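Local coordinates for protein Maltose/maltodextrin transport permease homologue (PDB 6FFL) that probably binds maltose and maltodextrins, here maltotriose, through the periplasmic-type solute-binding domain fused to the transmembrane subunit of an ABC sugar importer, at residues 169-174 with 253-257. Residues are numbered along the deposited sequence; the frame is centred on the assembly and turned at random.
Sequences PFIPAF and IPMIS
In this two-lobed periplasmic binding protein fold, a short helical turn and an extended loop meet through apolar side chains, with no hydrogen bond between them. The turn, 170-173, follows P169 and is closed by F174 N to I171 O at 3.0 Å; the loop 253-257 leaves edge strand 248-251 of the four-stranded sheet in near-polyproline conformation (psi 120 to 147° from I253 to I256), its backbone bending only at S257. The register sets P169 opposite I253 (CA to CA 8.4 Å) and A173 opposite I256 (CA to CA 6.7 Å), the small A173 side chain letting the backbones draw together. I253 and I256, three residues apart, are the two bumps, both directed at the helical turn, while M255 between them turns away. I253 (m, t) lodges between the proline and the first aromatic ring: its CD1 lies 4.1 Å from P169 CB and its CG2 3.6 Å from F170 CE1. I256 (m, m) fills the hollow formed by A173 and the rings of F170 and F174 (both chi1 m), which approach it obliquely. Behind this apolar seam, F170 meets F199 of helix 191-205, a helix whose D195 and T196 also touch F174, and A173 O accepts a hydrogen bond from T259 OG1 further along the loop. The sugar is near but separate, a glucose unit lying about 9 Å from the P169 side chain. Within the hollow, I256 CG1 sits 3.8 Å from A173 CB, its CD1 lies 4.1 Å from F170 CD1 and its CG2 3.7 Å from F174 CE1.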
loop_
_atom_site.group_PDB
_atom_site.type_symbol
_atom_site.label_atom_id
_atom_site.label_comp_id
_atom_site.label_asym_id
_atom_site.label_seq_id
_atom_site.Cartn_x
_atom_site.Cartn_y
_atom_site.Cartn_z
ATOM N N PRO A 169 -3.821 -3.447 -9.951
ATOM C CA PRO A 169 -4.709 -2.475 -10.603
ATOM C C PRO A 169 -5.054 -2.852 -12.031
ATOM O O PRO A 169 -6.131 -2.480 -12.514
ATOM C CB PRO A 169 -3.907 -1.166 -10.544
ATOM C CG PRO A 169 -2.942 -1.355 -9.410
ATOM C CD PRO A 169 -2.570 -2.810 -9.490
ATOM N N PHE A 170 -4.178 -3.582 -12.723
ATOM C CA PHE A 170 -4.444 -3.910 -14.125
ATOM C C PHE A 170 -5.486 -5.000 -14.286
ATOM O O PHE A 170 -6.125 -5.077 -15.340
ATOM C CB PHE A 170 -3.158 -4.350 -14.829
ATOM C CG PHE A 170 -2.072 -3.313 -14.788
ATOM C CD1 PHE A 170 -2.148 -2.176 -15.583
ATOM C CD2 PHE A 170 -0.986 -3.468 -13.948
ATOM C CE1 PHE A 170 -1.156 -1.200 -15.527
ATOM C CE2 PHE A 170 0.010 -2.501 -13.893
ATOM C CZ PHE A 170 -0.077 -1.372 -14.684
ATOM N N ILE A 171 -5.662 -5.845 -13.281
ATOM C CA ILE A 171 -6.534 -7.008 -13.440
ATOM C C ILE A 171 -7.938 -6.577 -13.858
ATOM O O ILE A 171 -8.412 -7.047 -14.901
ATOM C CB ILE A 171 -6.541 -7.873 -12.170
ATOM C CG1 ILE A 171 -5.128 -8.398 -11.902
ATOM C CG2 ILE A 171 -7.529 -9.025 -12.339
ATOM C CD1 ILE A 171 -4.945 -9.046 -10.506
ATOM N N PRO A 172 -8.641 -5.699 -13.122
ATOM C CA PRO A 172 -9.990 -5.314 -13.559
ATOM C C PRO A 172 -10.010 -4.531 -14.861
ATOM O O PRO A 172 -11.045 -4.528 -15.537
ATOM C CB PRO A 172 -10.513 -4.461 -12.392
ATOM C CG PRO A 172 -9.286 -3.965 -11.685
ATOM C CD PRO A 172 -8.297 -5.085 -11.822
ATOM N N ALA A 173 -8.910 -3.870 -15.237
ATOM C CA ALA A 173 -8.891 -3.182 -16.526
ATOM C C ALA A 173 -8.880 -4.167 -17.687
ATOM O O ALA A 173 -9.265 -3.802 -18.808
ATOM C CB ALA A 173 -7.680 -2.241 -16.609
ATOM N N PHE A 174 -8.458 -5.406 -17.448
ATOM C CA PHE A 174 -8.492 -6.446 -18.464
ATOM C C PHE A 174 -9.710 -7.345 -18.335
ATOM O O PHE A 174 -9.846 -8.291 -19.110
ATOM C CB PHE A 174 -7.212 -7.293 -18.409
ATOM C CG PHE A 174 -6.006 -6.605 -18.996
ATOM C CD1 PHE A 174 -5.902 -6.412 -20.367
ATOM C CD2 PHE A 174 -4.981 -6.158 -18.183
ATOM C CE1 PHE A 174 -4.796 -5.784 -20.909
ATOM C CE2 PHE A 174 -3.872 -5.519 -18.713
ATOM C CZ PHE A 174 -3.778 -5.340 -20.084
ATOM N N ILE A 253 -2.655 5.670 -13.224
ATOM C CA ILE A 253 -2.015 4.644 -14.055
ATOM C C ILE A 253 -2.784 4.651 -15.371
ATOM O O ILE A 253 -4.021 4.621 -15.359
ATOM C CB ILE A 253 -2.030 3.258 -13.387
ATOM C CG1 ILE A 253 -1.193 3.272 -12.105
ATOM C CG2 ILE A 253 -1.510 2.189 -14.343
ATOM C CD1 ILE A 253 -1.445 2.039 -11.203
ATOM N N PRO A 254 -2.108 4.738 -16.516
ATOM C CA PRO A 254 -2.817 5.036 -17.769
ATOM C C PRO A 254 -3.839 3.967 -18.151
ATOM O O PRO A 254 -3.657 2.769 -17.906
ATOM C CB PRO A 254 -1.688 5.120 -18.799
ATOM C CG PRO A 254 -0.516 5.588 -18.012
ATOM C CD PRO A 254 -0.649 4.901 -16.657
ATOM N N MET A 255 -4.918 4.430 -18.774
ATOM C CA MET A 255 -5.972 3.549 -19.262
ATOM C C MET A 255 -5.413 2.536 -20.257
ATOM O O MET A 255 -4.570 2.855 -21.097
ATOM C CB MET A 255 -7.065 4.405 -19.911
ATOM C CG MET A 255 -8.104 3.678 -20.756
ATOM S SD MET A 255 -9.177 4.849 -21.650
ATOM C CE MET A 255 -10.086 5.542 -20.277
ATOM N N ILE A 256 -5.872 1.292 -20.149
ATOM C CA ILE A 256 -5.442 0.282 -21.112
ATOM C C ILE A 256 -6.102 0.559 -22.454
ATOM O O ILE A 256 -7.332 0.550 -22.568
ATOM C CB ILE A 256 -5.775 -1.126 -20.608
ATOM C CG1 ILE A 256 -5.129 -1.329 -19.235
ATOM C CG2 ILE A 256 -5.401 -2.187 -21.659
ATOM C CD1 ILE A 256 -3.603 -1.206 -19.280
ATOM N N SER A 257 -5.279 0.801 -23.483
ATOM C CA SER A 257 -5.819 1.205 -24.780
ATOM C C SER A 257 -6.778 0.163 -25.350
ATOM O O SER A 257 -7.812 0.516 -25.928
ATOM C CB SER A 257 -4.678 1.454 -25.768
ATOM O OG SER A 257 -4.054 2.694 -25.490
#